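PDB 4KFU: genome packaging NTPase B204 from Sulfolobus turreted icosahedral virus 2, which probably hydrolyses ATP, as a P-loop ATPase of the FtsK-HerA superfamily, to power the packaging of DNA into the viral capsid. Local coordinates for residues Y19-Y24 against G132-T137; G47-K52 against I101-Y106; F157-P162 against R166-Y171. One frame throughout, in Å; residues are numbered along the deposited sequence.

How the contacts relate
Contacts 1 and 2 lie in the core of the nucleotide-binding fold, on strands 131-137 and 98-102, which are neighbours in one sheet, and their centres are about 10 Å apart. Contact 1 is apolar where helix 17-31 meets the sheet and carries Tyr19 to the nucleotide analogue, whereas contact 2 gathers acidic groups, a tyrosine and waters at the strand end. A salt bridge joins them, Lys22 NZ to Glu49 OE2 at 2.5 Å. Contact 3 is more peripheral: a loop leaving strand 153-156 turns into helix 162-171, part of it exposed, and its chemistry is that of a helix start. It meets contact 1 where Phe157 packs on Leu20, and does not touch contact 2.

Contact 1 of 3, residues Y19-Y24 against G132-T137; sequences YLIKHY and GLILST. With ACP (phosphomethylphosphonic acid adenylate ester), chain E.
Ile21 reaches from helix 17-31 to strand 131-137 with the end of its side chain. Its CD1 methyl lies 4.2 Å from CB of Ser136 and 4.3 Å from CG2 of Ile134, so one extended branch touches two residues that face the helix from the same side of the strand. Between them, Leu135 points away. Branched isoleucines suit this buried helix-sheet interface, while the small Ser136 lets the methyl approach its CB and turns its hydroxyl to Asp103. Around this pair, Ile101 of the neighbouring strand also packs on Ile21, and Phe25 on Ile134.

Two residues earlier on the same helix, Tyr19 serves the bound nucleotide analogue. Its backbone N donates to O2A of the alpha-phosphate of ACP at a short 2.5 Å. With CG anti to the backbone N (chi1 -165°), the ring lies against one face of the adenine: ACP C5 sits 3.4 Å above the ring plane, offset toward the rim. His23, one helical turn on, brings ND1 over the centre of the opposite face, 3.2 Å from the plane, so the tyrosine ring is held between the edge of the imidazole and the adenine. This is the helix that follows the P-loop, as in other P-loop ATPases, and its chemistry is divided: aliphatic groups seat it on the sheet, while a backbone amide and an aromatic face hold phosphate and base.

Contact 2 of 3, residues G47-K52 against I101-Y106; sequences GSEYSK and IIDEAY
Tyr50 and Asp103 meet at the end of strand 98-102, in the nucleotide-site region of this P-loop ATPase fold; the adjacent acidic residues Asp103 and Glu104, which follow hydrophobic strand residues, are consistent with a Walker B motif. The two side chains cross at about a right angle, with ring and carboxylate planes 49° apart. Asp103 OD2 lies at the ring's edge, in its plane, and accepts a hydrogen bond from Tyr50 OH at 2.4 Å, a separation shorter than usual whose exact value carries no further inference. A tyrosine suits this place because its ring can pack on Ile21 and Ile38 and still bring a hydroxyl to the carboxylate. Both oxygens of Asp103 have further partners: OD2 is also bonded to Ser18 of the P-loop helix, and OD1 to Ser136 on the neighbouring strand. OD1 additionally uses its anti lone pair to take the backbone N of Glu104 at 3.1 Å.

Glu49 and Glu104 approach differently, with carboxylate planes 32° apart and no direct bond. Glu49 stretches out beyond CG, whereas Glu104 bends at chi2 (91°), which brings its carboxylate nearer the loop; its OE1 is hydrogen-bonded to His41, a zinc ligand. A magnesium ion lies about 4 Å from the Glu49 side chain, and Lys22 is a second partner of that carboxylate. On the loop side, a type I turn from Ser48 to Ser51 presents Glu49 and Tyr50 together, and Ser51 OG accepts from the backbone N of Ser48. OE1 of Glu49 and OE2 of Glu104 are 3.8 Å apart with two waters between them, whose contacts cannot all be donated bonds at once; water 2 lies 2.8 Å from Glu49 OE1 and 2.6 Å from Glu104 OE2.

Contact 3 of 3, residues F157-P162 against R166-Y171; sequences FYTREP and RWISKY
The carbonyl oxygen of Pro162 accepts the backbone N of Arg166 at 3.0 Å, the i to i+4 bond of the first turn of helix 162-171. CB of Arg166 lies 3.5 Å from the same oxygen, while its guanidinium, on a chain bent at chi3 (57°), turns to Asn163 within that turn. Proline suits the first helical position, since its missing N-H is not needed there and its ring already fixes a helical phi.

Beside this polar start, Thr159 and Ile168 reach toward each other tip to tip, with CG2 of Thr159 4.2 Å from CD1 of Ile168. Thr159 serves both chemistries: its methyl faces the isoleucine, while OG1, anti to the backbone N (chi1 -174°), accepts from N of Glu161 at 3.1 Å and also bonds to Glu164. Ile168 is buried, packed further on Ala176 and Ala177 of helix 174-179, so the methyl of Thr159 extends that apolar patch to the loop. Glu161, just before the helix, turns its OE1 forward to the backbone N of Glu164, and its negative charge would suit the positive end of the helix dipole. An ST turn at Thr159 thus leads into a helix N-terminus whose N-cap is Glu161.

Contact 1 of 3, residues Y19-Y24 against G132-T137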
loop_
_atom_site.group_PDB
_atom_site.type_symbol
_atom_site.label_atom_id
_atom_site.label_comp_id
_atom_site.label_asym_id
_atom_site.label_seq_id
_atom_site.Cartn_x
_atom_site.Cartn_y
_atom_site.Cartn_z
ATOM N N TYR A 19 -7.785 5.601 -6.477
ATOM C CA TYR A 19 -7.897 5.778 -7.924
ATOM C C TYR A 19 -6.552 5.475 -8.569
ATOM O O TYR A 19 -6.480 4.834 -9.615
ATOM C CB TYR A 19 -8.324 7.209 -8.235
ATOM C CG TYR A 19 -8.812 7.446 -9.652
ATOM C CD1 TYR A 19 -10.152 7.256 -9.988
ATOM C CD2 TYR A 19 -7.941 7.875 -10.647
ATOM C CE1 TYR A 19 -10.611 7.481 -11.283
ATOM C CE2 TYR A 19 -8.385 8.099 -11.940
ATOM C CZ TYR A 19 -9.722 7.901 -12.251
ATOM O OH TYR A 19 -10.159 8.125 -13.530
ATOM N N LEU A 20 -5.485 5.957 -7.939
ATOM C CA LEU A 20 -4.119 5.635 -8.346
ATOM C C LEU A 20 -3.865 4.117 -8.362
ATOM O O LEU A 20 -3.255 3.577 -9.290
ATOM C CB LEU A 20 -3.132 6.320 -7.392
ATOM C CG LEU A 20 -1.743 6.664 -7.921
ATOM C CD1 LEU A 20 -1.844 7.474 -9.198
ATOM C CD2 LEU A 20 -0.955 7.438 -6.856
ATOM N N ILE A 21 -4.310 3.435 -7.313
ATOM C CA ILE A 21 -4.154 1.986 -7.241
ATOM C C ILE A 21 -4.925 1.314 -8.376
ATOM O O ILE A 21 -4.377 0.452 -9.081
ATOM C CB ILE A 21 -4.620 1.437 -5.878
ATOM C CG1 ILE A 21 -3.642 1.874 -4.780
ATOM C CG2 ILE A 21 -4.715 -0.080 -5.906
ATOM C CD1 ILE A 21 -4.069 1.499 -3.372
ATOM N N LYS A 22 -6.178 1.731 -8.567
ATOM C CA LYS A 22 -7.070 1.073 -9.532
ATOM C C LYS A 22 -6.712 1.362 -10.981
ATOM O O LYS A 22 -6.895 0.506 -11.845
ATOM C CB LYS A 22 -8.527 1.480 -9.285
ATOM C CG LYS A 22 -9.096 1.034 -7.939
ATOM C CD LYS A 22 -10.361 1.827 -7.600
ATOM C CE LYS A 22 -10.815 1.579 -6.164
ATOM N NZ LYS A 22 -12.011 2.398 -5.800
ATOM N N HIS A 23 -6.210 2.562 -11.257
ATOM C CA HIS A 23 -6.032 2.986 -12.648
ATOM C C HIS A 23 -4.590 3.278 -13.032
ATOM O O HIS A 23 -4.318 3.694 -14.151
ATOM C CB HIS A 23 -6.919 4.186 -12.967
ATOM C CG HIS A 23 -8.380 3.897 -12.841
ATOM N ND1 HIS A 23 -9.192 4.544 -11.935
ATOM C CD2 HIS A 23 -9.178 3.027 -13.508
ATOM C CE1 HIS A 23 -10.430 4.092 -12.054
ATOM N NE2 HIS A 23 -10.445 3.168 -12.995
ATOM N N TYR A 24 -3.662 3.077 -12.105
ATOM C CA TYR A 24 -2.264 3.091 -12.496
ATOM C C TYR A 24 -1.541 1.813 -12.089
ATOM O O TYR A 24 -1.076 1.060 -12.948
ATOM C CB TYR A 24 -1.507 4.303 -11.958
ATOM C CG TYR A 24 -0.043 4.175 -12.289
ATOM C CD1 TYR A 24 0.403 4.336 -13.593
ATOM C CD2 TYR A 24 0.883 3.844 -11.315
ATOM C CE1 TYR A 24 1.737 4.198 -13.913
ATOM C CE2 TYR A 24 2.222 3.699 -11.626
ATOM C CZ TYR A 24 2.641 3.880 -12.927
ATOM O OH TYR A 24 3.971 3.742 -13.243
ATOM N N GLY A 132 6.183 -7.618 -3.060
ATOM C CA GLY A 132 6.145 -6.170 -2.965
ATOM C C GLY A 132 4.948 -5.782 -2.118
ATOM O O GLY A 132 4.065 -6.608 -1.857
ATOM N N LEU A 133 4.909 -4.525 -1.684
ATOM C CA LEU A 133 3.800 -4.031 -0.886
ATOM C C LEU A 133 3.349 -2.699 -1.431
ATOM O O LEU A 133 4.180 -1.838 -1.768
ATOM C CB LEU A 133 4.227 -3.791 0.565
ATOM C CG LEU A 133 4.505 -4.850 1.612
ATOM C CD1 LEU A 133 4.775 -4.113 2.908
ATOM C CD2 LEU A 133 3.312 -5.787 1.782
ATOM N N ILE A 134 2.035 -2.532 -1.524
ATOM C CA ILE A 134 1.464 -1.197 -1.681
ATOM C C ILE A 134 0.607 -0.926 -0.464
ATOM O O ILE A 134 -0.339 -1.672 -0.181
ATOM C CB ILE A 134 0.634 -1.059 -2.949
ATOM C CG1 ILE A 134 1.522 -1.309 -4.167
ATOM C CG2 ILE A 134 0.062 0.363 -3.032
ATOM C CD1 ILE A 134 0.799 -1.341 -5.471
ATOM N N LEU A 135 0.976 0.105 0.294
ATOM C CA LEU A 135 0.260 0.442 1.514
ATOM C C LEU A 135 -0.378 1.808 1.347
ATOM O O LEU A 135 0.263 2.744 0.852
ATOM C CB LEU A 135 1.199 0.476 2.718
ATOM C CG LEU A 135 1.964 -0.809 3.046
ATOM C CD1 LEU A 135 2.837 -0.588 4.268
ATOM C CD2 LEU A 135 1.004 -1.985 3.260
ATOM N N SER A 136 -1.626 1.930 1.777
ATOM C CA SER A 136 -2.373 3.163 1.581
ATOM C C SER A 136 -2.985 3.622 2.896
ATOM O O SER A 136 -3.542 2.806 3.642
ATOM C CB SER A 136 -3.471 2.912 0.540
ATOM O OG SER A 136 -4.420 3.950 0.530
ATOM N N THR A 137 -2.903 4.920 3.180
ATOM C CA THR A 137 -3.523 5.466 4.387
ATOM C C THR A 137 -3.927 6.911 4.198
ATOM O O THR A 137 -3.526 7.542 3.216
ATOM C CB THR A 137 -2.595 5.361 5.608
ATOM O OG1 THR A 137 -3.384 5.444 6.804
ATOM C CG2 THR A 137 -1.535 6.475 5.586
HETATM P PG ACP E . -11.839 6.599 0.258
HETATM O O1G ACP E . -11.402 7.265 1.649
HETATM O O2G ACP E . -10.959 5.274 0.046
HETATM O O3G ACP E . -13.287 6.269 0.290
HETATM P PB ACP E . -9.840 7.774 -1.679
HETATM O O1B ACP E . -9.255 6.293 -1.891
HETATM O O2B ACP E . -9.006 8.569 -0.760
HETATM C C3B ACP E . -11.556 7.773 -1.093
HETATM P PA ACP E . -10.315 7.761 -4.475
HETATM O O1A ACP E . -11.374 6.741 -4.126
HETATM O O2A ACP E . -9.042 7.347 -5.184
HETATM O O3A ACP E . -9.846 8.514 -3.122
HETATM O "O5'" ACP E . -10.973 8.901 -5.401
HETATM C "C5'" ACP E . -12.160 9.617 -5.066
HETATM C "C4'" ACP E . -12.741 10.200 -6.360
HETATM O "O4'" ACP E . -11.901 11.189 -6.970
HETATM C "C3'" ACP E . -12.950 9.118 -7.408
HETATM O "O3'" ACP E . -14.339 8.771 -7.478
HETATM C "C2'" ACP E . -12.538 9.730 -8.725
HETATM O "O2'" ACP E . -13.735 9.932 -9.465
HETATM C "C1'" ACP E . -11.901 11.074 -8.400
HETATM N N9 ACP E . -10.507 11.030 -8.915
HETATM C C8 ACP E . -9.440 10.548 -8.247
HETATM N N7 ACP E . -8.306 10.647 -8.994
HETATM C C5 ACP E . -8.648 11.191 -10.175
HETATM C C6 ACP E . -7.939 11.573 -11.419
HETATM N N6 ACP E . -6.611 11.381 -11.579
HETATM N N1 ACP E . -8.678 12.114 -12.414
HETATM C C2 ACP E . -10.005 12.312 -12.287
HETATM N N3 ACP E . -10.711 11.993 -11.187
HETATM C C4 ACP E . -10.098 11.439 -10.113
#

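Contact 2 of 3, residues G47-K52 against I101-Y106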
loop_
_atom_site.group_PDB
_atom_site.type_symbol
_atom_site.label_atom_id
_atom_site.label_comp_id
_atom_site.label_asym_id
_atom_site.label_seq_id
_atom_site.Cartn_x
_atom_site.Cartn_y
_atom_site.Cartn_z
ATOM N N GLY A 47 -20.681 -6.710 -2.496
ATOM C CA GLY A 47 -19.244 -6.930 -2.499
ATOM C C GLY A 47 -18.416 -5.851 -1.815
ATOM O O GLY A 47 -18.945 -4.990 -1.111
ATOM N N SER A 48 -17.104 -5.895 -2.036
ATOM C CA SER A 48 -16.196 -4.929 -1.432
ATOM C C SER A 48 -15.595 -4.027 -2.501
ATOM O O SER A 48 -15.759 -4.275 -3.700
ATOM C CB SER A 48 -15.101 -5.641 -0.639
ATOM O OG SER A 48 -14.298 -6.437 -1.489
ATOM N N GLU A 49 -14.890 -2.985 -2.066
ATOM C CA GLU A 49 -14.435 -1.946 -2.990
ATOM C C GLU A 49 -13.682 -2.505 -4.194
ATOM O O GLU A 49 -13.881 -2.061 -5.328
ATOM C CB GLU A 49 -13.568 -0.910 -2.272
ATOM C CG GLU A 49 -12.890 0.056 -3.248
ATOM C CD GLU A 49 -12.268 1.260 -2.565
ATOM O OE1 GLU A 49 -12.004 1.192 -1.337
ATOM O OE2 GLU A 49 -12.038 2.276 -3.263
ATOM N N TYR A 50 -12.849 -3.510 -3.960
ATOM C CA TYR A 50 -12.014 -4.033 -5.042
ATOM C C TYR A 50 -12.532 -5.339 -5.671
ATOM O O TYR A 50 -11.795 -5.991 -6.418
ATOM C CB TYR A 50 -10.578 -4.235 -4.536
ATOM C CG TYR A 50 -9.811 -2.939 -4.333
ATOM C CD1 TYR A 50 -9.034 -2.396 -5.356
ATOM C CD2 TYR A 50 -9.857 -2.267 -3.120
ATOM C CE1 TYR A 50 -8.314 -1.199 -5.170
ATOM C CE2 TYR A 50 -9.144 -1.074 -2.925
ATOM C CZ TYR A 50 -8.376 -0.553 -3.952
ATOM O OH TYR A 50 -7.679 0.631 -3.753
ATOM N N SER A 51 -13.787 -5.702 -5.395
ATOM C CA SER A 51 -14.371 -6.955 -5.912
ATOM C C SER A 51 -14.169 -7.188 -7.411
ATOM O O SER A 51 -13.961 -8.312 -7.850
ATOM C CB SER A 51 -15.867 -7.044 -5.577
ATOM O OG SER A 51 -16.056 -7.388 -4.219
ATOM N N LYS A 52 -14.204 -6.123 -8.199
ATOM C CA LYS A 52 -14.056 -6.266 -9.639
ATOM C C LYS A 52 -12.627 -6.585 -10.091
ATOM O O LYS A 52 -12.402 -6.943 -11.253
ATOM C CB LYS A 52 -14.552 -4.991 -10.340
ATOM N N ILE A 101 -1.330 -5.755 -1.918
ATOM C CA ILE A 101 -1.943 -4.434 -1.835
ATOM C C ILE A 101 -2.870 -4.312 -0.636
ATOM O O ILE A 101 -3.831 -5.077 -0.487
ATOM C CB ILE A 101 -2.757 -4.119 -3.104
ATOM C CG1 ILE A 101 -1.909 -4.371 -4.356
ATOM C CG2 ILE A 101 -3.283 -2.679 -3.065
ATOM C CD1 ILE A 101 -2.586 -3.946 -5.667
ATOM N N ILE A 102 -2.578 -3.340 0.220
ATOM C CA ILE A 102 -3.314 -3.169 1.463
ATOM C C ILE A 102 -3.904 -1.779 1.536
ATOM O O ILE A 102 -3.218 -0.819 1.902
ATOM C CB ILE A 102 -2.418 -3.401 2.688
ATOM C CG1 ILE A 102 -1.614 -4.691 2.507
ATOM C CG2 ILE A 102 -3.260 -3.487 3.984
ATOM C CD1 ILE A 102 -0.980 -5.173 3.769
ATOM N N ASP A 103 -5.176 -1.659 1.166
ATOM C CA ASP A 103 -5.857 -0.373 1.324
ATOM C C ASP A 103 -6.283 -0.248 2.779
ATOM O O ASP A 103 -6.435 -1.269 3.474
ATOM C CB ASP A 103 -7.037 -0.234 0.364
ATOM C CG ASP A 103 -7.104 1.161 -0.279
ATOM O OD1 ASP A 103 -6.663 2.141 0.374
ATOM O OD2 ASP A 103 -7.587 1.278 -1.435
ATOM N N GLU A 104 -6.419 0.987 3.262
ATOM C CA GLU A 104 -6.675 1.230 4.685
ATOM C C GLU A 104 -5.644 0.504 5.562
ATOM O O GLU A 104 -6.007 -0.217 6.502
ATOM C CB GLU A 104 -8.105 0.800 5.056
ATOM C CG GLU A 104 -9.214 1.378 4.144
ATOM C CD GLU A 104 -9.569 0.482 2.939
ATOM O OE1 GLU A 104 -9.323 -0.753 2.983
ATOM O OE2 GLU A 104 -10.107 1.015 1.935
ATOM N N ALA A 105 -4.362 0.691 5.254
ATOM C CA ALA A 105 -3.301 -0.068 5.915
ATOM C C ALA A 105 -3.130 0.206 7.406
ATOM O O ALA A 105 -2.358 -0.484 8.062
ATOM C CB ALA A 105 -1.963 0.097 5.186
ATOM N N TYR A 106 -3.830 1.202 7.951
ATOM C CA TYR A 106 -3.723 1.478 9.388
ATOM C C TYR A 106 -4.286 0.345 10.243
ATOM O O TYR A 106 -4.057 0.302 11.451
ATOM C CB TYR A 106 -4.395 2.802 9.759
ATOM C CG TYR A 106 -5.836 2.893 9.337
ATOM C CD1 TYR A 106 -6.851 2.345 10.118
ATOM C CD2 TYR A 106 -6.187 3.530 8.151
ATOM C CE1 TYR A 106 -8.184 2.427 9.720
ATOM C CE2 TYR A 106 -7.508 3.620 7.746
ATOM C CZ TYR A 106 -8.501 3.069 8.531
ATOM O OH TYR A 106 -9.810 3.171 8.110
HETATM O O HOH W 1 -10.338 2.797 -0.295
HETATM O O HOH W 2 -10.406 -0.677 0.014
#

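Contact 3 of 3, residues F157-P162 against R166-Y171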
loop_
_atom_site.group_PDB
_atom_site.type_symbol
_atom_site.label_atom_id
_atom_site.label_comp_id
_atom_site.label_asym_id
_atom_site.label_seq_id
_atom_site.Cartn_x
_atom_site.Cartn_y
_atom_site.Cartn_z
ATOM N N PHE A 157 -0.456 13.124 -1.467
ATOM C CA PHE A 157 -1.358 14.148 -2.024
ATOM C C PHE A 157 -1.363 15.358 -1.090
ATOM O O PHE A 157 -0.708 15.345 -0.052
ATOM C CB PHE A 157 -2.780 13.600 -2.196
ATOM C CG PHE A 157 -2.890 12.527 -3.256
ATOM C CD1 PHE A 157 -3.403 12.820 -4.513
ATOM C CD2 PHE A 157 -2.455 11.231 -3.005
ATOM C CE1 PHE A 157 -3.502 11.829 -5.510
ATOM C CE2 PHE A 157 -2.555 10.224 -4.000
ATOM C CZ PHE A 157 -3.071 10.536 -5.252
ATOM N N TYR A 158 -2.124 16.384 -1.450
ATOM C CA TYR A 158 -2.129 17.650 -0.728
ATOM C C TYR A 158 -2.327 17.526 0.783
ATOM O O TYR A 158 -3.226 16.822 1.245
ATOM C CB TYR A 158 -3.216 18.585 -1.299
ATOM C CG TYR A 158 -3.555 19.723 -0.360
ATOM C CD1 TYR A 158 -2.781 20.886 -0.340
ATOM C CD2 TYR A 158 -4.637 19.639 0.514
ATOM C CE1 TYR A 158 -3.070 21.933 0.539
ATOM C CE2 TYR A 158 -4.941 20.689 1.398
ATOM C CZ TYR A 158 -4.155 21.826 1.401
ATOM O OH TYR A 158 -4.447 22.856 2.280
ATOM N N THR A 159 -1.496 18.229 1.548
ATOM C CA THR A 159 -1.828 18.526 2.935
ATOM C C THR A 159 -1.099 19.759 3.456
ATOM O O THR A 159 0.011 20.060 3.020
ATOM C CB THR A 159 -1.544 17.329 3.877
ATOM O OG1 THR A 159 -2.025 17.652 5.186
ATOM C CG2 THR A 159 -0.048 17.029 3.941
ATOM N N ARG A 160 -1.740 20.481 4.371
ATOM C CA ARG A 160 -1.065 21.537 5.134
ATOM C C ARG A 160 -1.296 21.358 6.623
ATOM O O ARG A 160 -1.067 22.275 7.403
ATOM C CB ARG A 160 -1.525 22.931 4.690
ATOM C CG ARG A 160 -1.058 23.289 3.302
ATOM C CD ARG A 160 -1.421 24.703 2.929
ATOM N NE ARG A 160 -0.997 24.975 1.562
ATOM C CZ ARG A 160 -0.846 26.189 1.051
ATOM N NH1 ARG A 160 -1.081 27.259 1.799
ATOM N NH2 ARG A 160 -0.466 26.329 -0.211
ATOM N N GLU A 161 -1.739 20.166 7.022
ATOM C CA GLU A 161 -1.963 19.897 8.443
ATOM C C GLU A 161 -0.616 19.815 9.178
ATOM O O GLU A 161 0.231 19.001 8.825
ATOM C CB GLU A 161 -2.783 18.618 8.610
ATOM C CG GLU A 161 -3.482 18.489 9.953
ATOM C CD GLU A 161 -2.564 17.978 11.051
ATOM O OE1 GLU A 161 -1.649 17.183 10.740
ATOM O OE2 GLU A 161 -2.749 18.377 12.225
ATOM N N PRO A 162 -0.411 20.681 10.193
ATOM C CA PRO A 162 0.892 20.869 10.846
ATOM C C PRO A 162 1.511 19.585 11.397
ATOM O O PRO A 162 2.712 19.396 11.227
ATOM C CB PRO A 162 0.578 21.846 11.990
ATOM C CG PRO A 162 -0.607 22.597 11.516
ATOM C CD PRO A 162 -1.430 21.608 10.726
ATOM N N ARG A 166 5.041 17.917 10.003
ATOM C CA ARG A 166 6.132 17.600 10.930
ATOM C C ARG A 166 6.587 16.151 10.780
ATOM O O ARG A 166 7.783 15.850 10.862
ATOM C CB ARG A 166 5.692 17.855 12.374
ATOM C CG ARG A 166 6.780 17.600 13.400
ATOM C CD ARG A 166 6.283 17.798 14.838
ATOM N NE ARG A 166 5.135 16.948 15.162
ATOM C CZ ARG A 166 5.226 15.665 15.507
ATOM N NH1 ARG A 166 6.414 15.070 15.564
ATOM N NH2 ARG A 166 4.131 14.973 15.791
ATOM N N TRP A 167 5.629 15.248 10.588
ATOM C CA TRP A 167 5.940 13.834 10.380
ATOM C C TRP A 167 6.679 13.657 9.068
ATOM O O TRP A 167 7.652 12.904 8.979
ATOM C CB TRP A 167 4.643 13.019 10.318
ATOM C CG TRP A 167 4.234 12.440 11.600
ATOM C CD1 TRP A 167 3.882 13.112 12.734
ATOM C CD2 TRP A 167 4.121 11.045 11.908
ATOM N NE1 TRP A 167 3.552 12.219 13.725
ATOM C CE2 TRP A 167 3.692 10.941 13.239
ATOM C CE3 TRP A 167 4.327 9.873 11.167
ATOM C CZ2 TRP A 167 3.469 9.712 13.865
ATOM C CZ3 TRP A 167 4.115 8.657 11.785
ATOM C CH2 TRP A 167 3.688 8.585 13.121
ATOM N N ILE A 168 6.181 14.317 8.034
ATOM C CA ILE A 168 6.809 14.233 6.731
ATOM C C ILE A 168 8.262 14.723 6.823
ATOM O O ILE A 168 9.178 14.064 6.321
ATOM C CB ILE A 168 6.004 15.039 5.672
ATOM C CG1 ILE A 168 4.620 14.395 5.454
ATOM C CG2 ILE A 168 6.746 15.095 4.347
ATOM C CD1 ILE A 168 3.694 15.243 4.552
ATOM N N SER A 169 8.471 15.861 7.481
ATOM C CA SER A 169 9.816 16.421 7.624
ATOM C C SER A 169 10.734 15.453 8.356
ATOM O O SER A 169 11.892 15.266 7.981
ATOM C CB SER A 169 9.768 17.729 8.420
ATOM O OG SER A 169 8.981 18.693 7.761
ATOM N N LYS A 170 10.208 14.839 9.403
ATOM C CA LYS A 170 11.019 14.021 10.305
ATOM C C LYS A 170 11.331 12.620 9.767
ATOM O O LYS A 170 12.420 12.078 10.027
ATOM C CB LYS A 170 10.326 13.949 11.681
ATOM C CG LYS A 170 11.057 13.138 12.768
ATOM C CD LYS A 170 10.372 13.351 14.122
ATOM C CE LYS A 170 10.906 12.412 15.219
ATOM N NZ LYS A 170 12.323 12.709 15.587
ATOM N N TYR A 171 10.401 12.034 9.013
ATOM C CA TYR A 171 10.532 10.612 8.663
ATOM C C TYR A 171 10.651 10.359 7.177
ATOM O O TYR A 171 10.897 9.227 6.757
ATOM C CB TYR A 171 9.334 9.802 9.174
ATOM C CG TYR A 171 9.152 9.834 10.659
ATOM C CD1 TYR A 171 10.123 9.320 11.512
ATOM C CD2 TYR A 171 7.998 10.363 11.214
ATOM C CE1 TYR A 171 9.944 9.345 12.892
ATOM C CE2 TYR A 171 7.807 10.385 12.582
ATOM C CZ TYR A 171 8.781 9.870 13.411
ATOM O OH TYR A 171 8.578 9.915 14.757
#